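Local coordinates for twin-arginine translocation pathway signal protein (Burkholderia phytofirmans, PDB 2RJO) that probably serves as the periplasmic sugar-binding component of a transport or signalling system, holding beta-D-galactopyranose in the cleft between two alpha/beta lobes, at residues A9-S14 with A52-L57; L65-D70 with R78-A83. All blocks are in the same frame, centred on the assembly; numbering follows the deposited sequence.

Interaction 1: A9-S14 with A52-L57; sequences ACSFRS and ADIRAL. With GAL (beta-D-galactopyranose), chain B; SO4 (sulfate ion), chain D.
Ala9 CB and Leu57 CD1 meet at 3.5 Å, closer than methyl groups usually come, and this pair makes the tight end of the apolar contact between strand 7-12 and helix 47-60. Leu57 has its CG anti to the backbone N (chi1 -155°), which carries CD1 from the helix to the strand. One turn earlier in the helix, Ile54 lies more loosely against Ser11: its CD1 ends 4.4 Å from Ser11 OG, a loose contact of a methyl with a hydroxyl. No polar bond joins the two segments, and both side chains of the strand that touch the helix are small. Helix 47-60 belongs to the N-terminal half of a periplasmic binding protein fold, where helices pack on both faces of a largely parallel sheet; Cys10, on the other face of the strand, rests on helix 18-34. Past the strand's end the chemistry turns polar, in the loop that enters the galactose site. Arg13 NH2 donates to O6 of the galactose at 3.0 Å and 162°, with O6 in the guanidinium plane at its edge. NH1 of Arg13 bonds to O2 of a sulfate ion at 2.8 Å and makes weak bonds to O5 and O6 of the sugar. A bend at chi3 (-69°) turns the guanidinium toward the sugar, and the hydrogen bond between Arg13 NE and Asn72 OD1 restrains its rotation. The sulfate, probably from the crystallisation liquor, is also gripped by Asn17.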
ATOM      1  N   ALA A   9      10.388   8.295 -12.806  1.00 21.71           N
ATOM      2  CA  ALA A   9      10.164   6.854 -12.856  1.00 18.87           C
ATOM      3  C   ALA A   9       9.436   6.361 -11.616  1.00 19.21           C
ATOM      4  O   ALA A   9       9.579   6.923 -10.530  1.00 15.35           O
ATOM      5  CB  ALA A   9      11.477   6.127 -13.002  1.00 19.70           C
ATOM      6  N   CYS A  10       8.644   5.307 -11.791  1.00 20.29           N
ATOM      7  CA  CYS A  10       7.889   4.726 -10.690  1.00 20.28           C
ATOM      8  C   CYS A  10       8.062   3.209 -10.690  1.00 20.86           C
ATOM      9  O   CYS A  10       7.744   2.534 -11.678  1.00 22.52           O
ATOM     10  CB  CYS A  10       6.414   5.094 -10.821  1.00 22.83           C
ATOM     11  SG  CYS A  10       5.399   4.611  -9.415  1.00 26.95           S
ATOM     12  N   SER A  11       8.583   2.678  -9.587  1.00 18.13           N
ATOM     13  CA  SER A  11       8.811   1.243  -9.457  1.00 19.87           C
ATOM     14  C   SER A  11       7.857   0.582  -8.472  1.00 18.61           C
ATOM     15  O   SER A  11       7.691   1.041  -7.341  1.00 17.76           O
ATOM     16  CB  SER A  11      10.249   0.964  -9.009  1.00 19.12           C
ATOM     17  OG  SER A  11      10.432  -0.421  -8.754  1.00 20.34           O
ATOM     18  N   PHE A  12       7.244  -0.513  -8.908  1.00 21.64           N
ATOM     19  CA  PHE A  12       6.313  -1.255  -8.069  1.00 21.73           C
ATOM     20  C   PHE A  12       6.211  -2.726  -8.471  1.00 23.27           C
ATOM     21  O   PHE A  12       6.703  -3.138  -9.524  1.00 24.37           O
ATOM     22  CB  PHE A  12       4.943  -0.576  -8.090  1.00 20.60           C
ATOM     23  CG  PHE A  12       4.442  -0.279  -9.459  1.00 20.64           C
ATOM     24  CD1 PHE A  12       3.659  -1.203 -10.146  1.00 22.11           C
ATOM     25  CD2 PHE A  12       4.771   0.923 -10.082  1.00 23.01           C
ATOM     26  CE1 PHE A  12       3.203  -0.935 -11.443  1.00 23.71           C
ATOM     27  CE2 PHE A  12       4.320   1.203 -11.382  1.00 23.39           C
ATOM     28  CZ  PHE A  12       3.537   0.270 -12.060  1.00 23.14           C
ATOM     29  N   ARG A  13       5.562  -3.518  -7.629  1.00 24.49           N
ATOM     30  CA  ARG A  13       5.461  -4.950  -7.868  1.00 25.00           C
ATOM     31  C   ARG A  13       4.685  -5.418  -9.102  1.00 25.90           C
ATOM     32  O   ARG A  13       5.262  -6.090  -9.955  1.00 25.57           O
ATOM     33  CB  ARG A  13       4.922  -5.645  -6.612  1.00 24.85           C
ATOM     34  CG  ARG A  13       5.468  -7.054  -6.413  1.00 22.53           C
ATOM     35  CD  ARG A  13       5.105  -7.638  -5.066  1.00 19.88           C
ATOM     36  NE  ARG A  13       5.769  -6.982  -3.937  1.00 20.03           N
ATOM     37  CZ  ARG A  13       5.216  -6.036  -3.186  1.00 18.71           C
ATOM     38  NH1 ARG A  13       3.979  -5.618  -3.439  1.00 19.73           N
ATOM     39  NH2 ARG A  13       5.891  -5.518  -2.163  1.00 17.68           N
ATOM     40  N   SER A  14       3.403  -5.076  -9.222  1.00 27.72           N
ATOM     41  CA  SER A  14       2.637  -5.553 -10.377  1.00 30.03           C
ATOM     42  C   SER A  14       1.444  -4.743 -10.848  1.00 30.24           C
ATOM     43  O   SER A  14       0.790  -4.052 -10.061  1.00 32.08           O
ATOM     44  CB  SER A  14       2.162  -6.977 -10.103  1.00 31.41           C
ATOM     45  OG  SER A  14       3.260  -7.788  -9.735  1.00 37.12           O
ATOM     46  N   ALA A  52      17.841  -4.136 -10.815  1.00 25.66           N
ATOM     47  CA  ALA A  52      18.549  -4.154 -12.093  1.00 25.65           C
ATOM     48  C   ALA A  52      18.020  -3.045 -12.991  1.00 25.88           C
ATOM     49  O   ALA A  52      18.797  -2.295 -13.588  1.00 27.04           O
ATOM     50  CB  ALA A  52      18.373  -5.509 -12.771  1.00 24.95           C
ATOM     51  N   ASP A  53      16.695  -2.940 -13.080  1.00 25.10           N
ATOM     52  CA  ASP A  53      16.045  -1.920 -13.898  1.00 25.02           C
ATOM     53  C   ASP A  53      16.358  -0.505 -13.425  1.00 23.97           C
ATOM     54  O   ASP A  53      16.598   0.397 -14.238  1.00 24.89           O
ATOM     55  CB  ASP A  53      14.527  -2.130 -13.894  1.00 26.76           C
ATOM     56  CG  ASP A  53      14.111  -3.373 -14.647  1.00 29.58           C
ATOM     57  OD1 ASP A  53      15.007  -4.152 -15.033  1.00 32.43           O
ATOM     58  OD2 ASP A  53      12.891  -3.581 -14.850  1.00 31.66           O
ATOM     59  N   ILE A  54      16.335  -0.312 -12.111  1.00 23.01           N
ATOM     60  CA  ILE A  54      16.614   0.991 -11.534  1.00 21.54           C
ATOM     61  C   ILE A  54      18.038   1.389 -11.894  1.00 22.04           C
ATOM     62  O   ILE A  54      18.294   2.547 -12.217  1.00 21.46           O
ATOM     63  CB  ILE A  54      16.438   0.970  -9.998  1.00 20.61           C
ATOM     64  CG1 ILE A  54      14.950   0.880  -9.647  1.00 19.21           C
ATOM     65  CG2 ILE A  54      17.036   2.211  -9.390  1.00 17.21           C
ATOM     66  CD1 ILE A  54      14.663   0.650  -8.178  1.00 20.00           C
ATOM     67  N   ARG A  55      18.957   0.425 -11.849  1.00 21.95           N
ATOM     68  CA  ARG A  55      20.352   0.692 -12.192  1.00 21.42           C
ATOM     69  C   ARG A  55      20.463   1.037 -13.671  1.00 20.38           C
ATOM     70  O   ARG A  55      21.144   1.983 -14.050  1.00 20.22           O
ATOM     71  CB  ARG A  55      21.241  -0.523 -11.867  1.00 24.07           C
ATOM     72  CG  ARG A  55      21.760  -0.548 -10.426  1.00 26.01           C
ATOM     73  CD  ARG A  55      22.309  -1.924 -10.016  1.00 29.43           C
ATOM     74  NE  ARG A  55      22.716  -1.928  -8.612  1.00 30.33           N
ATOM     75  CZ  ARG A  55      22.877  -3.022  -7.870  1.00 33.70           C
ATOM     76  NH1 ARG A  55      22.667  -4.230  -8.390  1.00 31.80           N
ATOM     77  NH2 ARG A  55      23.238  -2.909  -6.594  1.00 32.84           N
ATOM     78  N   ALA A  56      19.790   0.271 -14.512  1.00 20.31           N
ATOM     79  CA  ALA A  56      19.840   0.537 -15.941  1.00 21.73           C
ATOM     80  C   ALA A  56      19.356   1.956 -16.251  1.00 23.14           C
ATOM     81  O   ALA A  56      19.927   2.639 -17.110  1.00 23.96           O
ATOM     82  CB  ALA A  56      18.991  -0.490 -16.696  1.00 20.83           C
ATOM     83  N   LEU A  57      18.318   2.398 -15.543  1.00 23.35           N
ATOM     84  CA  LEU A  57      17.754   3.728 -15.762  1.00 24.24           C
ATOM     85  C   LEU A  57      18.678   4.814 -15.199  1.00 24.51           C
ATOM     86  O   LEU A  57      18.849   5.873 -15.804  1.00 22.72           O
ATOM     87  CB  LEU A  57      16.359   3.818 -15.114  1.00 26.08           C
ATOM     88  CG  LEU A  57      15.334   4.827 -15.653  1.00 27.02           C
ATOM     89  CD1 LEU A  57      14.013   4.721 -14.890  1.00 28.46           C
ATOM     90  CD2 LEU A  57      15.884   6.212 -15.512  1.00 31.01           C
TER
HETATM   91  C1  GAL B 368       0.539  -4.099  -2.172  1.00 19.20           C
HETATM   92  C2  GAL B 368      -0.634  -3.871  -1.190  1.00 17.63           C
HETATM   93  C3  GAL B 368      -0.404  -2.535  -0.447  1.00 19.02           C
HETATM   94  C4  GAL B 368       0.933  -2.617   0.310  1.00 18.98           C
HETATM   95  C5  GAL B 368       2.039  -2.881  -0.751  1.00 20.12           C
HETATM   96  C6  GAL B 368       3.373  -2.976  -0.042  1.00 18.74           C
HETATM   97  O1  GAL B 368       0.339  -5.351  -2.853  1.00 17.94           O
HETATM   98  O2  GAL B 368      -1.860  -3.801  -1.915  1.00 18.75           O
HETATM   99  O3  GAL B 368      -1.455  -2.307   0.489  1.00 16.35           O
HETATM  100  O4  GAL B 368       0.879  -3.710   1.225  1.00 18.39           O
HETATM  101  O5  GAL B 368       1.798  -4.150  -1.444  1.00 19.35           O
HETATM  102  O6  GAL B 368       4.366  -3.209  -1.022  1.00 16.32           O
HETATM  103  S   SO4 D 370       1.078  -7.216  -5.704  1.00 51.32           S
HETATM  104  O1  SO4 D 370       1.826  -7.092  -6.982  1.00 52.20           O
HETATM  105  O2  SO4 D 370       2.010  -7.220  -4.555  1.00 50.77           O
HETATM  106  O3  SO4 D 370       0.254  -8.450  -5.723  1.00 52.64           O
HETATM  107  O4  SO4 D 370       0.191  -6.041  -5.569  1.00 54.11           O

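Interaction 2: L65-D70 with R78-A83; sequences LVLNVD and RVIVEA. With GAL (beta-D-galactopyranose), chain B.
Ile80 drives its side chain from helix 74-87 onto strand 65-69 and meets two residues there with two different branches. Its CD1 reaches Val69 CG2 at 4.1 Å, the two side chains extended toward each other tip to tip. The other branch, CG2, lies 4.0 Å from Leu67 CD2, where the side chains cross at about a right angle. Val69 CG2 stands anti to the backbone N (chi1 58°), the rotamer that presents this methyl to Ile80 CD1. These are ordinary van der Waals distances, with no hydrogen bond between the segments. Strand, helix and the following strand 90-94 form a beta-alpha-beta unit, and Leu67 and Val69 also touch Val91 of that next strand, while Ile54 of helix 47-60 flanks Ile80. The rest of the helix surface turns elsewhere: Val79, Glu82 and Ala83 are partly exposed and do not meet the strand, Val79 lying instead against Arg55 of helix 47-60. At the strand's C-terminal end Asp70 points away from the helix, and its OD1 accepts a hydrogen bond from O6 of the galactose at 2.8 Å. OD2 of the same carboxylate is bonded to the hydroxyl of Tyr20, which also binds the sugar.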
ATOM      1  N   LEU A  65      17.404  11.686 -12.664  1.00 19.34           N
ATOM      2  CA  LEU A  65      16.169  10.940 -12.460  1.00 18.42           C
ATOM      3  C   LEU A  65      15.519  11.156 -11.091  1.00 19.35           C
ATOM      4  O   LEU A  65      16.201  11.388 -10.092  1.00 20.09           O
ATOM      5  CB  LEU A  65      16.468   9.447 -12.670  1.00 19.28           C
ATOM      6  CG  LEU A  65      15.478   8.367 -12.218  1.00 17.29           C
ATOM      7  CD1 LEU A  65      14.294   8.297 -13.157  1.00 16.02           C
ATOM      8  CD2 LEU A  65      16.192   7.018 -12.192  1.00 17.32           C
ATOM      9  N   VAL A  66      14.193  11.084 -11.068  1.00 18.07           N
ATOM     10  CA  VAL A  66      13.418  11.216  -9.843  1.00 18.00           C
ATOM     11  C   VAL A  66      12.579   9.946  -9.737  1.00 17.41           C
ATOM     12  O   VAL A  66      11.672   9.718 -10.535  1.00 17.13           O
ATOM     13  CB  VAL A  66      12.476  12.436  -9.877  1.00 18.44           C
ATOM     14  CG1 VAL A  66      11.598  12.448  -8.633  1.00 17.80           C
ATOM     15  CG2 VAL A  66      13.290  13.717  -9.946  1.00 17.02           C
ATOM     16  N   LEU A  67      12.895   9.128  -8.743  1.00 16.75           N
ATOM     17  CA  LEU A  67      12.216   7.860  -8.537  1.00 15.94           C
ATOM     18  C   LEU A  67      11.270   7.786  -7.338  1.00 17.38           C
ATOM     19  O   LEU A  67      11.614   8.215  -6.237  1.00 15.64           O
ATOM     20  CB  LEU A  67      13.269   6.763  -8.406  1.00 15.15           C
ATOM     21  CG  LEU A  67      12.757   5.351  -8.144  1.00 15.94           C
ATOM     22  CD1 LEU A  67      12.011   4.872  -9.371  1.00 15.28           C
ATOM     23  CD2 LEU A  67      13.914   4.438  -7.830  1.00 13.13           C
ATOM     24  N   ASN A  68      10.075   7.243  -7.567  1.00 17.14           N
ATOM     25  CA  ASN A  68       9.085   7.045  -6.508  1.00 18.02           C
ATOM     26  C   ASN A  68       8.879   5.540  -6.490  1.00 18.24           C
ATOM     27  O   ASN A  68       8.194   4.997  -7.357  1.00 19.84           O
ATOM     28  CB  ASN A  68       7.765   7.749  -6.832  1.00 18.59           C
ATOM     29  CG  ASN A  68       6.739   7.586  -5.723  1.00 20.84           C
ATOM     30  OD1 ASN A  68       7.096   7.294  -4.587  1.00 17.18           O
ATOM     31  ND2 ASN A  68       5.463   7.791  -6.045  1.00 18.82           N
ATOM     32  N   VAL A  69       9.470   4.867  -5.507  1.00 17.47           N
ATOM     33  CA  VAL A  69       9.403   3.411  -5.443  1.00 17.17           C
ATOM     34  C   VAL A  69       8.801   2.754  -4.202  1.00 17.49           C
ATOM     35  O   VAL A  69       8.992   3.206  -3.071  1.00 18.03           O
ATOM     36  CB  VAL A  69      10.823   2.811  -5.650  1.00 18.10           C
ATOM     37  CG1 VAL A  69      11.771   3.353  -4.580  1.00 17.63           C
ATOM     38  CG2 VAL A  69      10.780   1.287  -5.597  1.00 19.91           C
ATOM     39  N   ASP A  70       8.079   1.668  -4.451  1.00 17.68           N
ATOM     40  CA  ASP A  70       7.443   0.841  -3.429  1.00 18.31           C
ATOM     41  C   ASP A  70       8.327  -0.418  -3.463  1.00 19.04           C
ATOM     42  O   ASP A  70       8.101  -1.313  -4.273  1.00 19.12           O
ATOM     43  CB  ASP A  70       6.010   0.493  -3.868  1.00 17.39           C
ATOM     44  CG  ASP A  70       5.260  -0.375  -2.855  1.00 18.78           C
ATOM     45  OD1 ASP A  70       5.898  -1.145  -2.104  1.00 18.52           O
ATOM     46  OD2 ASP A  70       4.013  -0.299  -2.823  1.00 20.46           O
ATOM     47  N   ARG A  78      17.300  -0.224   0.874  1.00 21.55           N
ATOM     48  CA  ARG A  78      18.628   0.319   1.112  1.00 22.50           C
ATOM     49  C   ARG A  78      19.480   0.332  -0.144  1.00 21.38           C
ATOM     50  O   ARG A  78      20.090   1.347  -0.471  1.00 21.20           O
ATOM     51  CB  ARG A  78      19.366  -0.461   2.201  1.00 24.32           C
ATOM     52  CG  ARG A  78      20.658   0.234   2.662  1.00 26.50           C
ATOM     53  CD  ARG A  78      21.542  -0.710   3.463  1.00 27.11           C
ATOM     54  NE  ARG A  78      20.784  -1.467   4.452  1.00 30.60           N
ATOM     55  CZ  ARG A  78      20.263  -0.953   5.563  1.00 28.85           C
ATOM     56  NH1 ARG A  78      20.415   0.334   5.840  1.00 27.04           N
ATOM     57  NH2 ARG A  78      19.591  -1.739   6.398  1.00 29.84           N
ATOM     58  N   VAL A  79      19.523  -0.781  -0.863  1.00 20.39           N
ATOM     59  CA  VAL A  79      20.347  -0.814  -2.060  1.00 21.05           C
ATOM     60  C   VAL A  79      19.848   0.176  -3.107  1.00 20.22           C
ATOM     61  O   VAL A  79      20.652   0.802  -3.799  1.00 20.57           O
ATOM     62  CB  VAL A  79      20.423  -2.225  -2.651  1.00 21.81           C
ATOM     63  CG1 VAL A  79      19.054  -2.719  -3.018  1.00 24.93           C
ATOM     64  CG2 VAL A  79      21.329  -2.223  -3.846  1.00 23.57           C
ATOM     65  N   ILE A  80      18.531   0.335  -3.214  1.00 17.96           N
ATOM     66  CA  ILE A  80      17.967   1.282  -4.166  1.00 18.68           C
ATOM     67  C   ILE A  80      18.388   2.690  -3.776  1.00 18.12           C
ATOM     68  O   ILE A  80      18.814   3.471  -4.614  1.00 17.21           O
ATOM     69  CB  ILE A  80      16.425   1.220  -4.174  1.00 18.02           C
ATOM     70  CG1 ILE A  80      15.967  -0.116  -4.750  1.00 16.93           C
ATOM     71  CG2 ILE A  80      15.850   2.403  -4.962  1.00 17.11           C
ATOM     72  CD1 ILE A  80      14.471  -0.319  -4.680  1.00 18.58           C
ATOM     73  N   VAL A  81      18.258   3.003  -2.493  1.00 19.03           N
ATOM     74  CA  VAL A  81      18.626   4.320  -1.992  1.00 21.20           C
ATOM     75  C   VAL A  81      20.117   4.590  -2.175  1.00 22.54           C
ATOM     76  O   VAL A  81      20.515   5.710  -2.469  1.00 23.67           O
ATOM     77  CB  VAL A  81      18.283   4.450  -0.506  1.00 20.93           C
ATOM     78  CG1 VAL A  81      18.877   5.729   0.053  1.00 22.74           C
ATOM     79  CG2 VAL A  81      16.780   4.428  -0.320  1.00 19.82           C
ATOM     80  N   GLU A  82      20.937   3.556  -1.996  1.00 23.87           N
ATOM     81  CA  GLU A  82      22.377   3.689  -2.151  1.00 23.87           C
ATOM     82  C   GLU A  82      22.689   3.994  -3.605  1.00 23.33           C
ATOM     83  O   GLU A  82      23.500   4.862  -3.895  1.00 22.26           O
ATOM     84  CB  GLU A  82      23.081   2.398  -1.748  1.00 26.84           C
ATOM     85  CG  GLU A  82      23.458   2.293  -0.271  1.00 31.59           C
ATOM     86  CD  GLU A  82      23.577   0.846   0.200  1.00 34.49           C
ATOM     87  OE1 GLU A  82      23.834  -0.055  -0.644  1.00 35.25           O
ATOM     88  OE2 GLU A  82      23.420   0.607   1.419  1.00 35.66           O
ATOM     89  N   ALA A  83      22.036   3.269  -4.513  1.00 23.17           N
ATOM     90  CA  ALA A  83      22.243   3.456  -5.944  1.00 22.81           C
ATOM     91  C   ALA A  83      21.860   4.868  -6.399  1.00 23.10           C
ATOM     92  O   ALA A  83      22.557   5.484  -7.202  1.00 23.60           O
ATOM     93  CB  ALA A  83      21.439   2.417  -6.720  1.00 24.15           C
TER
HETATM   94  C1  GAL B 368       0.539  -4.099  -2.172  1.00 19.20           C
HETATM   95  C2  GAL B 368      -0.634  -3.871  -1.190  1.00 17.63           C
HETATM   96  C3  GAL B 368      -0.404  -2.535  -0.447  1.00 19.02           C
HETATM   97  C4  GAL B 368       0.933  -2.617   0.310  1.00 18.98           C
HETATM   98  C5  GAL B 368       2.039  -2.881  -0.751  1.00 20.12           C
HETATM   99  C6  GAL B 368       3.373  -2.976  -0.042  1.00 18.74           C
HETATM  100  O1  GAL B 368       0.339  -5.351  -2.853  1.00 17.94           O
HETATM  101  O2  GAL B 368      -1.860  -3.801  -1.915  1.00 18.75           O
HETATM  102  O3  GAL B 368      -1.455  -2.307   0.489  1.00 16.35           O
HETATM  103  O4  GAL B 368       0.879  -3.710   1.225  1.00 18.39           O
HETATM  104  O5  GAL B 368       1.798  -4.150  -1.444  1.00 19.35           O
HETATM  105  O6  GAL B 368       4.366  -3.209  -1.022  1.00 16.32           O

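Overall arrangement
Interactions 1 and 2 each seat a helix on one of two neighbouring parallel strands of the same sheet, their centres 9 Å apart. Both are mainly buried and apolar, though 9-14 with 52-57 pairs small strand side chains with larger helix ones, whereas the touching residues of 65-70 with 78-83 are all branched aliphatics. The strands are tied by backbone contacts that are probably hydrogen bonds, Ala9 N to Val66 O and Ser11 O to Asp70 N, each 3.0 Å. Nearer the surface the two helices also touch, Arg55 against Val79. Where the contacts themselves are apolar, the two neighbouring strand ends bring opposite charges to one sugar hydroxyl.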